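PDB 2E0I: 432aa long hypothetical deoxyribodipyrimidine photolyase from Sulfolobus tokodaii, which probably uses light energy to repair ultraviolet-induced pyrimidine dimers in DNA, and carries two bound flavin-adenine dinucleotide molecules. Local coordinates for residues Leu128-Ser133 with Trp246-Thr251; Thr289-Ile294 with Asn366-Gln371; Asn88-Ile93 with Asn117-Lys122. All blocks are in the same frame, centred on the assembly; numbering follows the deposited sequence.

Interaction 1 of 3, residues Leu128-Ser133 with Trp246-Thr251. With FAD (flavin-adenine dinucleotide), chain E.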
loop_
_atom_site.group_PDB
_atom_site.type_symbol
_atom_site.label_atom_id
_atom_site.label_comp_id
_atom_site.label_asym_id
_atom_site.label_seq_id
_atom_site.Cartn_x
_atom_site.Cartn_y
_atom_site.Cartn_z
ATOM N N LEU A 128 -6.652 -9.510 -7.108
ATOM C CA LEU A 128 -6.553 -10.590 -6.120
ATOM C C LEU A 128 -5.943 -11.883 -6.655
ATOM O O LEU A 128 -6.019 -12.202 -7.844
ATOM C CB LEU A 128 -7.933 -10.899 -5.524
ATOM C CG LEU A 128 -8.683 -9.781 -4.797
ATOM C CD1 LEU A 128 -10.143 -10.144 -4.752
ATOM C CD2 LEU A 128 -8.132 -9.554 -3.394
ATOM N N LEU A 129 -5.339 -12.626 -5.745
ATOM C CA LEU A 129 -4.716 -13.894 -6.060
ATOM C C LEU A 129 -5.809 -14.962 -6.043
ATOM O O LEU A 129 -5.706 -15.985 -6.716
ATOM C CB LEU A 129 -3.677 -14.198 -4.991
ATOM C CG LEU A 129 -2.456 -15.051 -5.306
ATOM C CD1 LEU A 129 -1.690 -14.469 -6.473
ATOM C CD2 LEU A 129 -1.583 -15.094 -4.068
ATOM N N THR A 130 -6.867 -14.694 -5.282
ATOM C CA THR A 130 -7.984 -15.625 -5.125
ATOM C C THR A 130 -9.338 -14.987 -5.468
ATOM O O THR A 130 -9.510 -13.771 -5.346
ATOM C CB THR A 130 -8.052 -16.140 -3.655
ATOM O OG1 THR A 130 -8.380 -15.056 -2.780
ATOM C CG2 THR A 130 -6.708 -16.686 -3.217
ATOM N N PRO A 131 -10.319 -15.803 -5.898
ATOM C CA PRO A 131 -11.663 -15.321 -6.251
ATOM C C PRO A 131 -12.346 -14.740 -5.015
ATOM O O PRO A 131 -12.338 -15.366 -3.950
ATOM C CB PRO A 131 -12.357 -16.577 -6.745
ATOM C CG PRO A 131 -11.235 -17.369 -7.315
ATOM C CD PRO A 131 -10.175 -17.219 -6.262
ATOM N N LYS A 132 -12.948 -13.563 -5.149
ATOM C CA LYS A 132 -13.568 -12.942 -3.990
ATOM C C LYS A 132 -14.726 -13.696 -3.359
ATOM O O LYS A 132 -15.010 -13.511 -2.173
ATOM C CB LYS A 132 -13.999 -11.509 -4.307
ATOM C CG LYS A 132 -15.029 -11.363 -5.385
ATOM C CD LYS A 132 -15.429 -9.913 -5.487
ATOM C CE LYS A 132 -16.414 -9.682 -6.612
ATOM N NZ LYS A 132 -16.850 -8.262 -6.645
ATOM N N SER A 133 -15.396 -14.546 -4.130
ATOM C CA SER A 133 -16.515 -15.302 -3.581
ATOM C C SER A 133 -16.044 -16.232 -2.462
ATOM O O SER A 133 -16.818 -16.588 -1.573
ATOM C CB SER A 133 -17.178 -16.134 -4.668
ATOM O OG SER A 133 -16.339 -17.208 -5.030
ATOM N N TRP A 246 -1.534 -12.219 2.487
ATOM C CA TRP A 246 -2.024 -11.239 3.450
ATOM C C TRP A 246 -2.614 -10.028 2.749
ATOM O O TRP A 246 -3.406 -9.286 3.329
ATOM C CB TRP A 246 -0.925 -10.784 4.398
ATOM C CG TRP A 246 -0.827 -11.627 5.630
ATOM C CD1 TRP A 246 0.042 -12.647 5.855
ATOM C CD2 TRP A 246 -1.629 -11.517 6.810
ATOM N NE1 TRP A 246 -0.164 -13.178 7.103
ATOM C CE2 TRP A 246 -1.185 -12.501 7.710
ATOM C CE3 TRP A 246 -2.680 -10.681 7.192
ATOM C CZ2 TRP A 246 -1.753 -12.672 8.973
ATOM C CZ3 TRP A 246 -3.245 -10.853 8.449
ATOM C CH2 TRP A 246 -2.779 -11.840 9.323
ATOM N N ARG A 247 -2.218 -9.825 1.499
ATOM C CA ARG A 247 -2.743 -8.732 0.709
ATOM C C ARG A 247 -4.195 -9.007 0.377
ATOM O O ARG A 247 -5.052 -8.131 0.496
ATOM C CB ARG A 247 -1.987 -8.613 -0.594
ATOM C CG ARG A 247 -0.600 -8.136 -0.449
ATOM C CD ARG A 247 -0.277 -7.292 -1.642
ATOM N NE ARG A 247 0.642 -6.265 -1.212
ATOM C CZ ARG A 247 0.499 -4.955 -1.369
ATOM N NH1 ARG A 247 -0.542 -4.387 -1.970
ATOM N NH2 ARG A 247 1.438 -4.202 -0.874
ATOM N N ASP A 248 -4.463 -10.229 -0.077
ATOM C CA ASP A 248 -5.819 -10.627 -0.431
ATOM C C ASP A 248 -6.704 -10.562 0.803
ATOM O O ASP A 248 -7.828 -10.043 0.747
ATOM C CB ASP A 248 -5.834 -12.053 -0.978
ATOM C CG ASP A 248 -5.514 -12.125 -2.460
ATOM O OD1 ASP A 248 -4.464 -11.585 -2.889
ATOM O OD2 ASP A 248 -6.316 -12.741 -3.198
ATOM N N PHE A 249 -6.194 -11.082 1.919
ATOM C CA PHE A 249 -6.964 -11.095 3.144
ATOM C C PHE A 249 -7.458 -9.724 3.575
ATOM O O PHE A 249 -8.654 -9.531 3.811
ATOM C CB PHE A 249 -6.164 -11.695 4.285
ATOM C CG PHE A 249 -6.949 -11.814 5.552
ATOM C CD1 PHE A 249 -7.985 -12.739 5.657
ATOM C CD2 PHE A 249 -6.707 -10.954 6.617
ATOM C CE1 PHE A 249 -8.772 -12.803 6.801
ATOM C CE2 PHE A 249 -7.492 -11.008 7.770
ATOM C CZ PHE A 249 -8.527 -11.932 7.862
ATOM N N PHE A 250 -6.549 -8.769 3.698
ATOM C CA PHE A 250 -6.956 -7.443 4.122
ATOM C C PHE A 250 -7.840 -6.729 3.109
ATOM O O PHE A 250 -8.762 -6.010 3.488
ATOM C CB PHE A 250 -5.740 -6.595 4.459
ATOM C CG PHE A 250 -5.134 -6.912 5.802
ATOM C CD1 PHE A 250 -5.926 -6.969 6.943
ATOM C CD2 PHE A 250 -3.765 -7.124 5.930
ATOM C CE1 PHE A 250 -5.369 -7.236 8.189
ATOM C CE2 PHE A 250 -3.198 -7.389 7.182
ATOM C CZ PHE A 250 -4.005 -7.446 8.312
ATOM N N THR A 251 -7.576 -6.934 1.827
ATOM C CA THR A 251 -8.375 -6.322 0.770
ATOM C C THR A 251 -9.817 -6.818 0.867
ATOM O O THR A 251 -10.756 -6.016 0.893
ATOM C CB THR A 251 -7.818 -6.689 -0.626
ATOM O OG1 THR A 251 -6.539 -6.073 -0.794
ATOM C CG2 THR A 251 -8.767 -6.248 -1.734
HETATM P PA FAD E . 8.694 -8.126 2.472
HETATM O O1A FAD E . 9.876 -8.258 1.590
HETATM O O2A FAD E . 8.473 -8.891 3.718
HETATM O O5B FAD E . 7.703 -8.949 1.504
HETATM C C5B FAD E . 6.549 -9.626 2.006
HETATM C C4B FAD E . 5.358 -9.383 1.077
HETATM O O4B FAD E . 4.172 -10.037 1.561
HETATM C C3B FAD E . 5.049 -7.885 1.020
HETATM O O3B FAD E . 5.702 -7.327 -0.124
HETATM C C2B FAD E . 3.546 -7.917 0.752
HETATM O O2B FAD E . 3.304 -8.284 -0.607
HETATM C C1B FAD E . 3.131 -9.053 1.688
HETATM N N9A FAD E . 3.049 -8.606 3.099
HETATM C C8A FAD E . 3.985 -8.736 4.037
HETATM N N7A FAD E . 3.513 -8.302 5.203
HETATM C C5A FAD E . 2.264 -7.888 5.009
HETATM C C6A FAD E . 1.275 -7.340 5.819
HETATM N N6A FAD E . 1.483 -7.152 7.118
HETATM N N1A FAD E . 0.094 -7.011 5.274
HETATM C C2A FAD E . -0.150 -7.197 3.988
HETATM N N3A FAD E . 0.765 -7.720 3.190
HETATM C C4A FAD E . 1.969 -8.073 3.665
HETATM N N1 FAD E . 1.729 -2.808 2.880
HETATM C C2 FAD E . 1.325 -2.129 1.723
HETATM O O2 FAD E . 1.569 -2.587 0.609
HETATM N N3 FAD E . 0.684 -0.888 1.830
HETATM C C4 FAD E . 0.463 -0.333 3.097
HETATM O O4 FAD E . -0.150 0.728 3.194
HETATM C C4X FAD E . 0.882 -1.004 4.240
HETATM N N5 FAD E . 0.731 -0.396 5.492
HETATM C C5X FAD E . 1.129 -1.068 6.655
HETATM C C6 FAD E . 0.953 -0.449 7.889
HETATM C C7 FAD E . 1.310 -1.118 9.054
HETATM C C7M FAD E . 1.078 -0.426 10.399
HETATM C C8 FAD E . 1.850 -2.401 8.981
HETATM C C8M FAD E . 2.227 -3.174 10.248
HETATM C C9 FAD E . 2.023 -3.011 7.742
HETATM C C9A FAD E . 1.659 -2.354 6.569
HETATM N N10 FAD E . 1.809 -2.967 5.311
HETATM C C10 FAD E . 1.511 -2.245 4.144
HETATM C "C1'" FAD E . 2.319 -4.359 5.211
HETATM C "C2'" FAD E . 3.830 -4.565 5.070
HETATM O "O2'" FAD E . 4.528 -3.882 6.115
HETATM C "C3'" FAD E . 4.358 -4.120 3.705
HETATM O "O3'" FAD E . 3.614 -4.774 2.674
HETATM C "C4'" FAD E . 5.837 -4.479 3.537
HETATM O "O4'" FAD E . 6.611 -3.883 4.582
HETATM C "C5'" FAD E . 6.367 -4.003 2.182
HETATM O "O5'" FAD E . 7.773 -4.247 2.063
HETATM P P FAD E . 8.342 -5.564 1.331
HETATM O O1P FAD E . 7.665 -5.686 0.021
HETATM O O2P FAD E . 9.819 -5.469 1.351
HETATM O O3P FAD E . 7.849 -6.764 2.290
#

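Interaction 2 of 3, residues Thr289-Ile294 with Asn366-Gln371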
loop_
_atom_site.group_PDB
_atom_site.type_symbol
_atom_site.label_atom_id
_atom_site.label_comp_id
_atom_site.label_asym_id
_atom_site.label_seq_id
_atom_site.Cartn_x
_atom_site.Cartn_y
_atom_site.Cartn_z
ATOM N N THR A 289 10.881 10.858 19.407
ATOM C CA THR A 289 10.358 10.155 20.557
ATOM C C THR A 289 11.656 9.773 21.260
ATOM O O THR A 289 12.728 9.923 20.680
ATOM C CB THR A 289 9.600 8.891 20.129
ATOM O OG1 THR A 289 8.786 8.446 21.212
ATOM C CG2 THR A 289 10.561 7.765 19.774
ATOM N N GLY A 290 11.608 9.276 22.485
ATOM C CA GLY A 290 12.878 8.942 23.114
ATOM C C GLY A 290 13.476 7.577 22.806
ATOM O O GLY A 290 14.546 7.246 23.305
ATOM N N TYR A 291 12.790 6.800 21.978
ATOM C CA TYR A 291 13.209 5.449 21.629
ATOM C C TYR A 291 13.888 5.331 20.270
ATOM O O TYR A 291 13.250 5.495 19.232
ATOM C CB TYR A 291 11.993 4.532 21.648
ATOM C CG TYR A 291 11.228 4.569 22.944
ATOM C CD1 TYR A 291 10.688 5.762 23.431
ATOM C CD2 TYR A 291 11.055 3.417 23.697
ATOM C CE1 TYR A 291 9.998 5.804 24.635
ATOM C CE2 TYR A 291 10.367 3.447 24.906
ATOM C CZ TYR A 291 9.844 4.645 25.366
ATOM O OH TYR A 291 9.171 4.685 26.561
ATOM N N PRO A 292 15.190 5.010 20.263
ATOM C CA PRO A 292 16.006 4.860 19.052
ATOM C C PRO A 292 15.392 4.101 17.867
ATOM O O PRO A 292 15.373 4.612 16.748
ATOM C CB PRO A 292 17.277 4.202 19.587
ATOM C CG PRO A 292 17.429 4.896 20.901
ATOM C CD PRO A 292 16.018 4.823 21.465
ATOM N N ILE A 293 14.894 2.892 18.108
ATOM C CA ILE A 293 14.313 2.101 17.031
ATOM C C ILE A 293 13.077 2.754 16.420
ATOM O O ILE A 293 12.867 2.669 15.210
ATOM C CB ILE A 293 13.935 0.688 17.502
ATOM C CG1 ILE A 293 13.646 -0.190 16.289
ATOM C CG2 ILE A 293 12.706 0.733 18.399
ATOM C CD1 ILE A 293 14.793 -0.246 15.317
ATOM N N ILE A 294 12.261 3.396 17.257
ATOM C CA ILE A 294 11.056 4.075 16.788
ATOM C C ILE A 294 11.460 5.308 15.978
ATOM O O ILE A 294 10.931 5.552 14.905
ATOM C CB ILE A 294 10.151 4.517 17.976
ATOM C CG1 ILE A 294 9.779 3.301 18.832
ATOM C CG2 ILE A 294 8.885 5.188 17.458
ATOM C CD1 ILE A 294 8.986 2.229 18.101
ATOM N N ASN A 366 7.957 -4.870 23.706
ATOM C CA ASN A 366 8.857 -4.114 24.556
ATOM C C ASN A 366 9.804 -3.359 23.630
ATOM O O ASN A 366 10.676 -3.951 22.996
ATOM C CB ASN A 366 9.659 -5.047 25.452
ATOM C CG ASN A 366 10.504 -4.294 26.444
ATOM O OD1 ASN A 366 11.175 -3.315 26.095
ATOM N ND2 ASN A 366 10.484 -4.744 27.691
ATOM N N PRO A 367 9.642 -2.037 23.537
ATOM C CA PRO A 367 10.493 -1.219 22.675
ATOM C C PRO A 367 11.970 -1.544 22.781
ATOM O O PRO A 367 12.626 -1.805 21.782
ATOM C CB PRO A 367 10.187 0.195 23.141
ATOM C CG PRO A 367 8.749 0.102 23.516
ATOM C CD PRO A 367 8.685 -1.198 24.278
ATOM N N TRP A 368 12.493 -1.538 23.997
ATOM C CA TRP A 368 13.906 -1.799 24.203
ATOM C C TRP A 368 14.318 -3.223 23.876
ATOM O O TRP A 368 15.369 -3.443 23.282
ATOM C CB TRP A 368 14.282 -1.438 25.636
ATOM C CG TRP A 368 13.817 -0.071 25.979
ATOM C CD1 TRP A 368 12.684 0.253 26.655
ATOM C CD2 TRP A 368 14.404 1.171 25.551
ATOM N NE1 TRP A 368 12.517 1.618 26.673
ATOM C CE2 TRP A 368 13.557 2.207 26.003
ATOM C CE3 TRP A 368 15.561 1.507 24.828
ATOM C CZ2 TRP A 368 13.824 3.561 25.755
ATOM C CZ3 TRP A 368 15.829 2.857 24.580
ATOM C CH2 TRP A 368 14.960 3.865 25.043
ATOM N N LYS A 369 13.498 -4.190 24.260
ATOM C CA LYS A 369 13.813 -5.579 23.967
ATOM C C LYS A 369 13.817 -5.781 22.461
ATOM O O LYS A 369 14.742 -6.363 21.892
ATOM C CB LYS A 369 12.788 -6.511 24.623
ATOM C CG LYS A 369 13.238 -7.037 25.970
ATOM C CD LYS A 369 12.165 -7.854 26.663
ATOM C CE LYS A 369 12.775 -8.701 27.783
ATOM N NZ LYS A 369 13.717 -7.925 28.661
ATOM N N GLN A 370 12.769 -5.275 21.826
ATOM C CA GLN A 370 12.594 -5.366 20.388
ATOM C C GLN A 370 13.778 -4.709 19.677
ATOM O O GLN A 370 14.408 -5.305 18.800
ATOM C CB GLN A 370 11.291 -4.658 20.004
ATOM C CG GLN A 370 10.597 -5.230 18.791
ATOM C CD GLN A 370 9.950 -6.557 19.083
ATOM O OE1 GLN A 370 9.414 -7.214 18.193
ATOM N NE2 GLN A 370 9.992 -6.960 20.343
ATOM N N GLN A 371 14.068 -3.474 20.069
ATOM C CA GLN A 371 15.165 -2.705 19.499
ATOM C C GLN A 371 16.477 -3.475 19.542
ATOM O O GLN A 371 17.228 -3.505 18.564
ATOM C CB GLN A 371 15.336 -1.389 20.264
ATOM C CG GLN A 371 16.555 -0.588 19.844
ATOM C CD GLN A 371 16.696 0.714 20.607
ATOM O OE1 GLN A 371 15.835 1.586 20.533
ATOM N NE2 GLN A 371 17.790 0.850 21.345
#

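Interaction 3 of 3, residues Asn88-Ile93 with Asn117-Lys122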
loop_
_atom_site.group_PDB
_atom_site.type_symbol
_atom_site.label_atom_id
_atom_site.label_comp_id
_atom_site.label_asym_id
_atom_site.label_seq_id
_atom_site.Cartn_x
_atom_site.Cartn_y
_atom_site.Cartn_z
ATOM N N ASN A 88 -18.445 8.966 -25.000
ATOM C CA ASN A 88 -19.840 8.695 -25.314
ATOM C C ASN A 88 -20.073 7.916 -26.619
ATOM O O ASN A 88 -21.118 7.279 -26.778
ATOM C CB ASN A 88 -20.621 10.015 -25.341
ATOM C CG ASN A 88 -19.826 11.143 -25.974
ATOM O OD1 ASN A 88 -19.464 11.082 -27.153
ATOM N ND2 ASN A 88 -19.535 12.175 -25.187
ATOM N N LYS A 89 -19.113 7.937 -27.543
ATOM C CA LYS A 89 -19.312 7.227 -28.808
ATOM C C LYS A 89 -18.528 5.925 -28.992
ATOM O O LYS A 89 -18.565 5.321 -30.068
ATOM C CB LYS A 89 -19.014 8.162 -29.982
ATOM C CG LYS A 89 -19.942 9.375 -30.069
ATOM C CD LYS A 89 -19.710 10.175 -31.356
ATOM C CE LYS A 89 -18.258 10.638 -31.507
ATOM N NZ LYS A 89 -17.822 11.539 -30.397
ATOM N N VAL A 90 -17.825 5.491 -27.950
ATOM C CA VAL A 90 -17.036 4.262 -28.012
ATOM C C VAL A 90 -17.971 3.069 -27.794
ATOM O O VAL A 90 -19.063 3.228 -27.243
ATOM C CB VAL A 90 -15.926 4.272 -26.928
ATOM C CG1 VAL A 90 -16.485 3.788 -25.598
ATOM C CG2 VAL A 90 -14.753 3.428 -27.377
ATOM N N ASP A 91 -17.548 1.882 -28.214
ATOM C CA ASP A 91 -18.370 0.673 -28.081
ATOM C C ASP A 91 -18.446 0.089 -26.686
ATOM O O ASP A 91 -19.534 -0.142 -26.143
ATOM C CB ASP A 91 -17.850 -0.411 -29.011
ATOM C CG ASP A 91 -18.317 -0.223 -30.425
ATOM O OD1 ASP A 91 -18.506 0.950 -30.851
ATOM O OD2 ASP A 91 -18.484 -1.259 -31.108
ATOM N N ALA A 92 -17.275 -0.177 -26.120
ATOM C CA ALA A 92 -17.179 -0.751 -24.792
ATOM C C ALA A 92 -16.015 -0.137 -24.027
ATOM O O ALA A 92 -15.135 0.516 -24.599
ATOM C CB ALA A 92 -17.001 -2.267 -24.899
ATOM N N ILE A 93 -16.035 -0.346 -22.717
ATOM C CA ILE A 93 -14.996 0.146 -21.826
ATOM C C ILE A 93 -14.620 -1.006 -20.910
ATOM O O ILE A 93 -15.489 -1.595 -20.262
ATOM C CB ILE A 93 -15.502 1.334 -20.985
ATOM C CG1 ILE A 93 -15.633 2.585 -21.871
ATOM C CG2 ILE A 93 -14.569 1.566 -19.808
ATOM C CD1 ILE A 93 -16.197 3.792 -21.151
ATOM N N ASN A 117 -25.691 5.564 -22.900
ATOM C CA ASN A 117 -24.921 5.978 -24.066
ATOM C C ASN A 117 -24.678 4.773 -24.931
ATOM O O ASN A 117 -24.069 4.868 -26.000
ATOM C CB ASN A 117 -23.583 6.582 -23.643
ATOM C CG ASN A 117 -23.697 8.043 -23.269
ATOM O OD1 ASN A 117 -23.691 8.921 -24.137
ATOM N ND2 ASN A 117 -23.813 8.314 -21.964
ATOM N N GLY A 118 -25.156 3.634 -24.450
ATOM C CA GLY A 118 -24.998 2.397 -25.186
ATOM C C GLY A 118 -23.581 1.859 -25.215
ATOM O O GLY A 118 -23.176 1.211 -26.186
ATOM N N ILE A 119 -22.826 2.128 -24.154
ATOM C CA ILE A 119 -21.450 1.660 -24.068
ATOM C C ILE A 119 -21.425 0.472 -23.130
ATOM O O ILE A 119 -21.926 0.556 -22.012
ATOM C CB ILE A 119 -20.526 2.744 -23.502
ATOM C CG1 ILE A 119 -20.639 4.009 -24.354
ATOM C CG2 ILE A 119 -19.085 2.237 -23.468
ATOM C CD1 ILE A 119 -19.876 5.198 -23.788
ATOM N N GLU A 120 -20.859 -0.639 -23.579
ATOM C CA GLU A 120 -20.793 -1.805 -22.713
ATOM C C GLU A 120 -19.672 -1.595 -21.678
ATOM O O GLU A 120 -18.555 -1.214 -22.031
ATOM C CB GLU A 120 -20.533 -3.061 -23.539
ATOM C CG GLU A 120 -21.143 -4.292 -22.912
ATOM C CD GLU A 120 -20.773 -5.578 -23.628
ATOM O OE1 GLU A 120 -21.170 -6.664 -23.131
ATOM O OE2 GLU A 120 -20.087 -5.506 -24.682
ATOM N N PHE A 121 -19.971 -1.820 -20.402
ATOM C CA PHE A 121 -18.974 -1.637 -19.345
ATOM C C PHE A 121 -18.602 -2.968 -18.733
ATOM O O PHE A 121 -19.384 -3.563 -18.005
ATOM C CB PHE A 121 -19.514 -0.724 -18.248
ATOM C CG PHE A 121 -18.526 -0.438 -17.155
ATOM C CD1 PHE A 121 -17.304 0.156 -17.448
ATOM C CD2 PHE A 121 -18.830 -0.731 -15.832
ATOM C CE1 PHE A 121 -16.399 0.456 -16.434
ATOM C CE2 PHE A 121 -17.937 -0.437 -14.814
ATOM C CZ PHE A 121 -16.716 0.160 -15.113
ATOM N N LYS A 122 -17.383 -3.411 -19.005
ATOM C CA LYS A 122 -16.918 -4.701 -18.518
ATOM C C LYS A 122 -15.784 -4.597 -17.490
ATOM O O LYS A 122 -14.708 -4.086 -17.797
ATOM C CB LYS A 122 -16.492 -5.551 -19.730
ATOM C CG LYS A 122 -17.454 -5.389 -20.919
ATOM C CD LYS A 122 -17.197 -6.360 -22.066
ATOM C CE LYS A 122 -17.768 -7.740 -21.776
ATOM N NZ LYS A 122 -17.580 -8.674 -22.924
#

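Interaction 1 of 3, residues Leu128-Ser133 with Trp246-Thr251
A buried polar contact joins D248 of helix 238-256 to L129 and T130 of the loop that follows strand 120-124. D248 sets its CG anti to its own carbonyl carbon (chi1 -84°), and the carboxylate meets the loop backbone. L129 N bonds to both oxygens, on the syn side of each, at 3.2 Å to D248 OD1 and 2.7 Å to D248 OD2. T130 N meets D248 OD2 nearly along its C-O axis, at 2.9 Å. T130 OG1 adds a bond to D248 OD2 at 3.1 Å, from the anti side and somewhat out of the carboxylate plane. OD2 thus accepts from three donors, and this would probably stabilise its negative charge. The contact links the alpha/beta photolyase region to the helical FAD-binding region. Apolar groups flank the carboxylate: L128 CB is 3.4 Å from D248 OD2, and L129 CB 3.4 Å from D248 OD1. L128 CD2 touches T251 CG2 at 3.8 Å. T251 OG1 and T251 N both bond to R247 O, from opposite faces of its plane. W246, R247 and F250 of the same helix line an FAD pocket. R247 NE makes a weak bond to FAD O2B, and FAD N1A lies at the F250 ring edge.

Interaction 2 of 3, residues Thr289-Ile294 with Asn366-Gln371
I293 and P292, at the start of helix 292-304, meet Q371 in the tight part of this contact. Q371 CG is anti to the backbone N (chi1 173°) and the chain stays extended to CD. Q371 OE1 accepts from I293 N at 2.9 Å, with the donor above the carbonyl plane. P292 CB also lies against Q371 OE1. The Q371 and I293 side chains slide past each other in opposite directions, with Q371 CB to I293 CB at 3.7 Å. I396 and H397 hold Q371 NE2, so both ends of the amide are bonded. Two helix N-termini meet here, each with a proline just after the N-cap position, Y291 in one and N366 in the other. I293 N lies in the first turn, and Q371 gives it an acceptor from the other helix. The Y291 and W368 rings touch at their rims but barely overlap. W368 CZ2 lies over one face of Y291, 3.5 Å from Y291 CD2, and the planes are tilted by 30°. P367 CB touches Y291 CD2 at 3.4 Å, while Y291 OH is held by V412 and W414. The looser side is at W368 and N366, both partly exposed. There N366 OD1 caps its own helix by accepting from K369 N at 3.1 Å.

Interaction 3 of 3, residues Asn88-Ile93 with Asn117-Lys122
A92 and I93 pair in parallel with E120 and F121, and three backbone bonds hold the pair. E120 N gives to D91 O at 2.9 Å. E120 O takes I93 N at 2.8 Å. I93 O then takes K122 N at 2.9 Å. E120 is therefore bonded through both its N and its O, and I93 likewise. D91 O and E120 O each have a further CA-H...O contact, from I119 CA and A92 CA. On its other side segment 88-93 bonds to strand 2-7, D91 to D2 and A92 to I4. This is the beta-alpha-beta unit of strand 92-96, helix 101-115 and strand 120-124, and strand 120-124 is outermost in the parallel sheet. Three side chains find partners beyond the pair. N88 ND2 bonds to S84 O, N117 ND2 to V113 O, and K122 NZ forms a salt bridge with E25. The apolar part centres on I119. Its CG2 touches both V90 CG1 (3.7 Å) and I93 CG1 (3.8 Å), and its CD1 extends to N88 CA. I119 also packs on C114 of helix 101-115. An alanine here would probably leave a gap beside V90, I93 and the backbone of N88, and lose contact with C114. In F121, chi1 of -177° sets CG anti to the backbone N. I93 CG2 lies at the edge of the F121 ring, in its plane, 3.9 Å from F121 CD1.

In the fold
Interactions 1 and 2 are buried, while interaction 3 is only partly so and includes exposed residues. Interaction 3 lies within the sheet of the photolyase region, and interaction 2 within the helical FAD-binding region, their centres 56 Å apart on opposite sides of the chain's centre. Interaction 1 bridges the two regions: its loop leaves strand 120-124, the strand paired in interaction 3. Its helix also lines an FAD pocket. The chemistry follows the place. Backbone pairs build the sheet edge, a carboxylate gathers loop donors at the interface, and rings, prolines and one amide join two helix starts. None of the three touches another.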